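PDB 2XSU: catechol 1,2 dioxygenase from Acinetobacter radioresistens, which probably catalyses the iron(III)-dependent intradiol cleavage of catechol by dioxygen, giving cis,cis-muconate in the beta-ketoadipate pathway. Local coordinates for residues Tyr201-Pro204 with Thr209-Leu212; Ala14-Met19 with Val35-Leu40. The protein carries 1 engineered substitution. All blocks are in the same frame, centred on the assembly; numbering follows the deposited sequence.

In the fold
Followed from the N terminus, contact 2 comes first: helix 9-20 is brought back against helix 30-49 across the 15 residues between segments 14-19 and 35-40. Contact 1 comes much later in the chain and closes a far shorter loop, with four residues between segments 201-204 and 209-212, which lie on and just after strand 201-202 and on helix 208-215. The two loops are in series, neither enclosing nor crossing the other. The centres of contacts 1 and 2 are about 33 Å apart and their nearest atoms about 17 Å. Contact 2 joins two N-terminal helices, whereas contact 1 links the edge of the iron-bearing beta domain to a helix. Each has residues that meet a bound phospholipid, a different molecule in each case.

Contact 1. Residues Tyr201-Pro204 with Thr209-Leu212; sequences YGCP and TQAL. With FE (Fe (III) ion), chain B; PIE (1,2-diacyl-sn-glycero-3-phosphoinositol), chain C.
Just past strand 201-202 the chain comes beside the first turn of helix 208-215, and the CA atoms of C203 and Q210 are 6.0 Å apart. C203 makes two van der Waals contacts: its SG lies 4.0 Å from CG2 of T209, and its CB is 3.6 Å from the amide oxygen OE1 of Q210. In T209, CG2 stands anti to the backbone N and meets the sulfur, while OG1, on the other branch, is hydrogen-bonded to E72. No direct hydrogen bond joins the segments; two waters do that work. Water 1 donates to O of C203 at 2.7 Å and to OE1 of Q210 at 2.8 Å. The bend of the Q210 chain at chi2 (60°) brings OE1 back over C203, and NE2 is held by N214. Water 2 donates to O of P204 at 2.8 Å and accepts from N of Q210 at 2.9 Å, supplying a partner to an amide in the first turn of the helix. C203, P204 and T209 also rest on L75 of helix 73-80. Beyond the touching residues, the methyl of A211 and CD1 of L212 face the phospholipid, which is also hydrogen-bonded to NZ of K215. At the other end, OH of Y201 binds the iron(III) ion at 2.4 Å, with the metal at the ring edge and in the ring plane. Y167, H225, H227 and water 3 complete this two-tyrosine, two-histidine ferric site, the hallmark of the intradiol ring-cleavage dioxygenases.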
loop_
_atom_site.group_PDB
_atom_site.type_symbol
_atom_site.label_atom_id
_atom_site.label_comp_id
_atom_site.label_asym_id
_atom_site.label_seq_id
_atom_site.Cartn_x
_atom_site.Cartn_y
_atom_site.Cartn_z
ATOM N N TYR A 201 23.596 6.202 -6.138
ATOM C CA TYR A 201 22.459 7.026 -6.502
ATOM C C TYR A 201 21.533 7.157 -5.323
ATOM O O TYR A 201 21.580 6.348 -4.399
ATOM C CB TYR A 201 21.725 6.368 -7.676
ATOM C CG TYR A 201 21.356 4.907 -7.445
ATOM C CD1 TYR A 201 20.144 4.549 -6.839
ATOM C CD2 TYR A 201 22.203 3.884 -7.864
ATOM C CE1 TYR A 201 19.792 3.231 -6.654
ATOM C CE2 TYR A 201 21.866 2.538 -7.684
ATOM C CZ TYR A 201 20.665 2.211 -7.062
ATOM O OH TYR A 201 20.310 0.892 -6.858
ATOM N N GLY A 202 20.707 8.199 -5.364
ATOM C CA GLY A 202 19.594 8.345 -4.457
ATOM C C GLY A 202 18.225 7.946 -5.001
ATOM O O GLY A 202 18.013 7.651 -6.186
ATOM N N CYS A 203 17.283 7.985 -4.080
ATOM C CA CYS A 203 15.886 7.793 -4.407
ATOM C C CYS A 203 15.443 8.970 -5.294
ATOM O O CYS A 203 16.059 10.037 -5.248
ATOM C CB CYS A 203 15.099 7.797 -3.100
ATOM S SG CYS A 203 15.305 6.271 -2.140
ATOM N N PRO A 204 14.375 8.785 -6.091
ATOM C CA PRO A 204 13.834 9.950 -6.838
ATOM C C PRO A 204 13.466 11.069 -5.854
ATOM O O PRO A 204 12.646 10.851 -4.950
ATOM C CB PRO A 204 12.585 9.383 -7.524
ATOM C CG PRO A 204 12.787 7.878 -7.558
ATOM C CD PRO A 204 13.626 7.545 -6.350
ATOM N N THR A 209 9.300 7.633 -1.486
ATOM C CA THR A 209 10.271 7.073 -0.557
ATOM C C THR A 209 11.108 8.181 0.109
ATOM O O THR A 209 11.216 8.238 1.348
ATOM C CB THR A 209 11.156 5.975 -1.230
ATOM O OG1 THR A 209 10.299 4.990 -1.842
ATOM C CG2 THR A 209 12.015 5.294 -0.167
ATOM N N GLN A 210 11.632 9.100 -0.707
ATOM C CA GLN A 210 12.398 10.219 -0.167
ATOM C C GLN A 210 11.535 11.124 0.709
ATOM O O GLN A 210 12.006 11.629 1.725
ATOM C CB GLN A 210 13.099 11.008 -1.282
ATOM C CG GLN A 210 14.211 11.927 -0.726
ATOM C CD GLN A 210 15.300 11.153 0.018
ATOM O OE1 GLN A 210 15.914 10.267 -0.556
ATOM N NE2 GLN A 210 15.524 11.468 1.302
ATOM N N ALA A 211 10.252 11.281 0.361
ATOM C CA ALA A 211 9.379 12.078 1.217
ATOM C C ALA A 211 9.331 11.525 2.637
ATOM O O ALA A 211 9.389 12.280 3.620
ATOM C CB ALA A 211 7.969 12.160 0.615
ATOM N N LEU A 212 9.201 10.204 2.768
ATOM C CA LEU A 212 9.123 9.612 4.081
ATOM C C LEU A 212 10.510 9.639 4.758
ATOM O O LEU A 212 10.623 9.988 5.944
ATOM C CB LEU A 212 8.546 8.188 3.996
ATOM C CG LEU A 212 8.512 7.427 5.324
ATOM C CD1 LEU A 212 7.671 8.136 6.408
ATOM C CD2 LEU A 212 7.904 6.044 5.074
HETATM FE FE FE B . 20.928 -1.282 -7.600
HETATM P P PIE C . 4.521 13.486 2.576
HETATM O O11 PIE C . 3.827 14.611 3.184
HETATM O O12 PIE C . 4.811 12.241 3.663
HETATM O O13 PIE C . 6.104 14.133 2.251
HETATM O O14 PIE C . 4.168 13.022 1.230
HETATM C C1 PIE C . 4.217 14.466 4.668
HETATM C C2 PIE C . 3.003 13.675 5.199
HETATM C C3 PIE C . 3.583 12.382 5.787
HETATM O O31 PIE C . 2.729 11.234 5.607
HETATM O O32 PIE C . 4.305 9.741 5.027
HETATM C C31 PIE C . 3.419 10.075 5.812
HETATM C C32 PIE C . 3.082 9.194 7.014
HETATM C C33 PIE C . 2.608 7.815 6.562
HETATM C C34 PIE C . 3.719 6.773 6.689
HETATM C C35 PIE C . 3.147 5.442 7.174
HETATM C C36 PIE C . 3.778 4.262 6.440
HETATM C C37 PIE C . 4.879 3.635 7.294
HETATM C C38 PIE C . 5.039 2.152 6.969
HETATM C C39 PIE C . 5.485 1.450 8.086
HETATM C C40 PIE C . 5.306 0.076 8.243
HETATM C C41 PIE C . 4.673 -0.716 7.292
HETATM C C42 PIE C . 5.686 -1.590 6.544
HETATM O O21 PIE C . 2.146 14.411 6.165
HETATM O O22 PIE C . 3.667 15.551 7.411
HETATM C C21 PIE C . 2.683 14.812 7.372
HETATM C C22 PIE C . 2.032 14.429 8.714
HETATM C C23 PIE C . 1.369 13.055 8.826
HETATM C C24 PIE C . 0.753 12.865 10.220
HETATM C C25 PIE C . 1.346 11.650 10.938
HETATM C C26 PIE C . 0.861 10.351 10.294
HETATM C C27 PIE C . 1.359 9.131 11.060
HETATM C C28 PIE C . 1.325 7.880 10.179
HETATM C C29 PIE C . 0.020 7.108 10.371
HETATM C C47 PIE C . 0.066 5.734 9.704
HETATM C C48 PIE C . -1.270 5.018 9.899
HETATM C C49 PIE C . -1.119 3.504 9.748
HETATM C C50 PIE C . -2.289 2.883 8.976
HETATM C C51 PIE C . -1.961 2.658 7.490
HETATM C "C1'" PIE C . 3.837 14.460 -2.152
HETATM C "C2'" PIE C . 2.595 15.276 -1.944
HETATM C "C3'" PIE C . 2.674 15.933 -0.554
HETATM C "C4'" PIE C . 2.857 14.932 0.511
HETATM C "C5'" PIE C . 4.094 14.059 0.261
HETATM C "C6'" PIE C . 3.966 13.352 -1.114
HETATM O "O1'" PIE C . 3.763 13.782 -3.418
HETATM O "O2'" PIE C . 2.458 16.300 -2.913
HETATM O "O3'" PIE C . 1.496 16.710 -0.302
HETATM O "O4'" PIE C . 2.004 14.568 1.576
HETATM O "O6'" PIE C . 5.158 12.598 -1.367
HETATM C C52 PIE C . -0.682 1.835 7.258
HETATM C C53 PIE C . -0.943 0.332 7.347
HETATM C C54 PIE C . -1.834 -0.155 6.199
HETATM C C55 PIE C . -1.336 -1.494 5.647
HETATM C C43 PIE C . 6.157 -0.934 5.237
HETATM C C44 PIE C . 6.122 -1.907 4.058
HETATM C C45 PIE C . 7.429 -1.840 3.269
HETATM C C46 PIE C . 7.175 -1.333 1.857
HETATM O O HOH W 1 17.031 11.076 -2.993
HETATM O O HOH W 2 11.679 8.659 -3.565
HETATM O O HOH W 3 18.844 -1.400 -7.111
#

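Contact 2. Residues Ala14-Met19 with Val35-Leu40; sequences ALVKQM and VVVRLL. With PIE (1,2-diacyl-sn-glycero-3-phosphoinositol), chain D.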
loop_
_atom_site.group_PDB
_atom_site.type_symbol
_atom_site.label_atom_id
_atom_site.label_comp_id
_atom_site.label_asym_id
_atom_site.label_seq_id
_atom_site.Cartn_x
_atom_site.Cartn_y
_atom_site.Cartn_z
ATOM N N ALA A 14 -11.730 -10.429 18.864
ATOM C CA ALA A 14 -13.126 -10.801 18.663
ATOM C C ALA A 14 -13.734 -10.012 17.504
ATOM O O ALA A 14 -14.405 -10.597 16.649
ATOM C CB ALA A 14 -13.932 -10.599 19.955
ATOM N N LEU A 15 -13.456 -8.704 17.456
ATOM C CA LEU A 15 -13.929 -7.855 16.338
ATOM C C LEU A 15 -13.367 -8.280 14.973
ATOM O O LEU A 15 -14.100 -8.390 13.985
ATOM C CB LEU A 15 -13.576 -6.394 16.612
ATOM C CG LEU A 15 -14.417 -5.664 17.650
ATOM C CD1 LEU A 15 -13.746 -4.328 17.969
ATOM C CD2 LEU A 15 -15.831 -5.441 17.121
ATOM N N VAL A 16 -12.056 -8.523 14.931
ATOM C CA VAL A 16 -11.424 -8.973 13.679
ATOM C C VAL A 16 -12.039 -10.295 13.195
ATOM O O VAL A 16 -12.298 -10.454 11.985
ATOM C CB VAL A 16 -9.887 -9.076 13.834
ATOM C CG1 VAL A 16 -9.258 -9.730 12.592
ATOM C CG2 VAL A 16 -9.285 -7.701 13.974
ATOM N N LYS A 17 -12.281 -11.217 14.139
ATOM C CA LYS A 17 -12.902 -12.509 13.815
ATOM C C LYS A 17 -14.322 -12.316 13.283
ATOM O O LYS A 17 -14.704 -12.916 12.266
ATOM C CB LYS A 17 -12.884 -13.440 15.034
ATOM C CG LYS A 17 -13.492 -14.803 14.765
ATOM C CD LYS A 17 -13.373 -15.695 15.991
ATOM C CE LYS A 17 -13.963 -17.065 15.702
ATOM N NZ LYS A 17 -15.446 -17.026 15.811
ATOM N N GLN A 18 -15.100 -11.485 13.965
ATOM C CA GLN A 18 -16.488 -11.237 13.560
ATOM C C GLN A 18 -16.569 -10.702 12.138
ATOM O O GLN A 18 -17.437 -11.111 11.358
ATOM C CB GLN A 18 -17.124 -10.234 14.501
ATOM C CG GLN A 18 -17.463 -10.837 15.841
ATOM C CD GLN A 18 -17.757 -9.787 16.889
ATOM O OE1 GLN A 18 -18.117 -8.647 16.570
ATOM N NE2 GLN A 18 -17.613 -10.171 18.160
ATOM N N MET A 19 -15.647 -9.794 11.800
ATOM C CA MET A 19 -15.669 -9.137 10.497
ATOM C C MET A 19 -15.047 -9.950 9.360
ATOM O O MET A 19 -15.528 -9.904 8.209
ATOM C CB MET A 19 -15.036 -7.735 10.603
ATOM C CG MET A 19 -15.788 -6.806 11.571
ATOM S SD MET A 19 -15.198 -5.094 11.611
ATOM C CE MET A 19 -13.524 -5.357 12.217
ATOM N N VAL A 35 -2.838 -14.784 7.820
ATOM C CA VAL A 35 -1.998 -13.590 7.755
ATOM C C VAL A 35 -2.828 -12.297 7.914
ATOM O O VAL A 35 -2.456 -11.416 8.710
ATOM C CB VAL A 35 -1.127 -13.557 6.453
ATOM C CG1 VAL A 35 -0.394 -12.185 6.320
ATOM C CG2 VAL A 35 -0.168 -14.752 6.393
ATOM N N VAL A 36 -3.968 -12.215 7.231
ATOM C CA VAL A 36 -4.848 -11.049 7.357
ATOM C C VAL A 36 -5.333 -10.840 8.801
ATOM O O VAL A 36 -5.284 -9.712 9.334
ATOM C CB VAL A 36 -6.023 -11.149 6.352
ATOM C CG1 VAL A 36 -7.120 -10.118 6.676
ATOM C CG2 VAL A 36 -5.471 -11.028 4.913
ATOM N N VAL A 37 -5.783 -11.910 9.454
ATOM C CA VAL A 37 -6.260 -11.825 10.828
ATOM C C VAL A 37 -5.154 -11.318 11.766
ATOM O O VAL A 37 -5.385 -10.472 12.623
ATOM C CB VAL A 37 -6.840 -13.182 11.271
ATOM C CG1 VAL A 37 -7.085 -13.214 12.771
ATOM C CG2 VAL A 37 -8.131 -13.440 10.522
ATOM N N ARG A 38 -3.946 -11.837 11.594
ATOM C CA ARG A 38 -2.821 -11.399 12.410
ATOM C C ARG A 38 -2.460 -9.935 12.175
ATOM O O ARG A 38 -2.331 -9.171 13.138
ATOM C CB ARG A 38 -1.612 -12.324 12.168
ATOM C CG ARG A 38 -0.283 -11.827 12.808
ATOM C CD ARG A 38 -0.339 -11.700 14.341
ATOM N NE ARG A 38 0.927 -11.168 14.863
ATOM C CZ ARG A 38 1.855 -11.931 15.444
ATOM N NH1 ARG A 38 1.617 -13.225 15.646
ATOM N NH2 ARG A 38 2.981 -11.382 15.879
ATOM N N LEU A 39 -2.301 -9.547 10.911
ATOM C CA LEU A 39 -1.873 -8.177 10.616
ATOM C C LEU A 39 -2.933 -7.153 10.995
ATOM O O LEU A 39 -2.581 -6.079 11.482
ATOM C CB LEU A 39 -1.448 -8.004 9.149
ATOM C CG LEU A 39 -0.227 -8.842 8.748
ATOM C CD1 LEU A 39 0.022 -8.647 7.256
ATOM C CD2 LEU A 39 1.022 -8.506 9.585
ATOM N N LEU A 40 -4.212 -7.481 10.790
ATOM C CA LEU A 40 -5.271 -6.536 11.168
ATOM C C LEU A 40 -5.361 -6.377 12.676
ATOM O O LEU A 40 -5.506 -5.272 13.177
ATOM C CB LEU A 40 -6.630 -6.984 10.637
ATOM C CG LEU A 40 -6.948 -6.607 9.199
ATOM C CD1 LEU A 40 -8.192 -7.396 8.742
ATOM C CD2 LEU A 40 -7.208 -5.076 9.164
HETATM P P PIE D . -4.926 -12.137 -6.114
HETATM O O11 PIE D . -4.211 -13.328 -6.550
HETATM O O12 PIE D . -4.901 -11.942 -4.447
HETATM O O13 PIE D . -6.586 -12.527 -6.464
HETATM O O14 PIE D . -4.811 -10.877 -6.856
HETATM C C1 PIE D . -4.289 -14.225 -5.299
HETATM C C2 PIE D . -2.938 -13.891 -4.632
HETATM C C3 PIE D . -3.292 -13.354 -3.240
HETATM O O31 PIE D . -2.406 -12.310 -2.783
HETATM O O32 PIE D . -3.949 -10.930 -1.911
HETATM C C31 PIE D . -2.954 -11.629 -1.735
HETATM C C32 PIE D . -2.321 -11.735 -0.348
HETATM C C33 PIE D . -1.842 -10.369 0.137
HETATM C C34 PIE D . -2.825 -9.756 1.134
HETATM C C35 PIE D . -2.071 -9.036 2.251
HETATM C C36 PIE D . -2.743 -7.716 2.619
HETATM C C37 PIE D . -3.604 -7.891 3.869
HETATM C C38 PIE D . -3.712 -6.578 4.641
HETATM C C39 PIE D . -3.876 -6.821 6.002
HETATM C C40 PIE D . -3.566 -5.882 6.985
HETATM C C41 PIE D . -3.075 -4.616 6.691
HETATM C C42 PIE D . -4.148 -3.544 6.923
HETATM O O21 PIE D . -1.965 -15.014 -4.584
HETATM O O22 PIE D . -3.292 -16.803 -4.129
HETATM C C21 PIE D . -2.282 -16.149 -3.865
HETATM C C22 PIE D . -1.353 -16.697 -2.766
HETATM C C23 PIE D . -0.579 -15.691 -1.911
HETATM C C24 PIE D . 0.313 -16.420 -0.895
HETATM C C25 PIE D . -0.034 -16.027 0.544
HETATM C C26 PIE D . 0.411 -14.595 0.835
HETATM C C27 PIE D . 0.167 -14.222 2.293
HETATM C C28 PIE D . 0.120 -12.702 2.470
HETATM C C29 PIE D . 1.492 -12.152 2.859
HETATM C C47 PIE D . 1.419 -10.687 3.289
HETATM C C48 PIE D . 2.816 -10.180 3.638
HETATM C C49 PIE D . 2.754 -8.957 4.555
HETATM C C50 PIE D . 3.791 -7.896 4.171
HETATM C C51 PIE D . 3.194 -6.774 3.305
HETATM C "C1'" PIE D . -5.262 -9.703 -10.326
HETATM C "C2'" PIE D . -4.069 -10.357 -10.956
HETATM C "C3'" PIE D . -3.921 -11.771 -10.363
HETATM C "C4'" PIE D . -3.815 -11.736 -8.894
HETATM C "C5'" PIE D . -5.007 -11.010 -8.257
HETATM C "C6'" PIE D . -5.100 -9.566 -8.816
HETATM O "O1'" PIE D . -5.389 -8.356 -10.814
HETATM O "O2'" PIE D . -4.203 -10.477 -12.361
HETATM O "O3'" PIE D . -2.778 -12.430 -10.924
HETATM O "O4'" PIE D . -2.743 -12.100 -8.050
HETATM O "O6'" PIE D . -6.259 -8.924 -8.268
HETATM C C52 PIE D . 1.960 -6.101 3.930
HETATM C C53 PIE D . 2.346 -5.014 4.932
HETATM C C54 PIE D . 3.027 -3.827 4.244
HETATM C C55 PIE D . 2.532 -2.498 4.822
HETATM C C43 PIE D . -4.915 -3.211 5.634
HETATM C C44 PIE D . -5.040 -1.704 5.411
HETATM C C45 PIE D . -6.479 -1.333 5.052
HETATM C C46 PIE D . -6.547 -0.763 3.642
#
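V16 lies against the backbone of V37, its CG1 3.9 Å from the carbonyl O of V37 and close to the CA of the same residue. CG1 is anti to the backbone N of V16 (chi1 172°), and that branch makes the closest approaches to the facing helix. CG1 of V16 meets CG1 of V37 methyl to methyl at 4.1 Å, and lies 4.3 Å from CB of L40. V37 and L40 are a helical turn apart, so V16 bears on neighbouring turns of helix 30-49, and F44, one turn further on, takes both V16 and M19. No hydrogen bond crosses between the segments; the contact is apolar packing of two helices in a helix-loop-helix unit at the N-terminal end of the chain. In this family the N-terminal helices form a zipper-like dimer interface enclosing a lipid tunnel, and helix 30-49 fits that description: R38 pairs with D42 of its own helix and with D49 of the second subunit, where L39 also packs on A46. L40 serves both sides. Its CB meets V16, while chi1 of -84° sets CG beside its own backbone N, where it lies 4.1 Å from C40 of a phospholipid acyl chain. The same lipid is approached by CB of L39, 3.7 Å from C40, by CG2 of V36, 3.8 Å from C37, and by CG1 of V35, 3.8 Å from C47. L40 also packs on L80 of the second subunit.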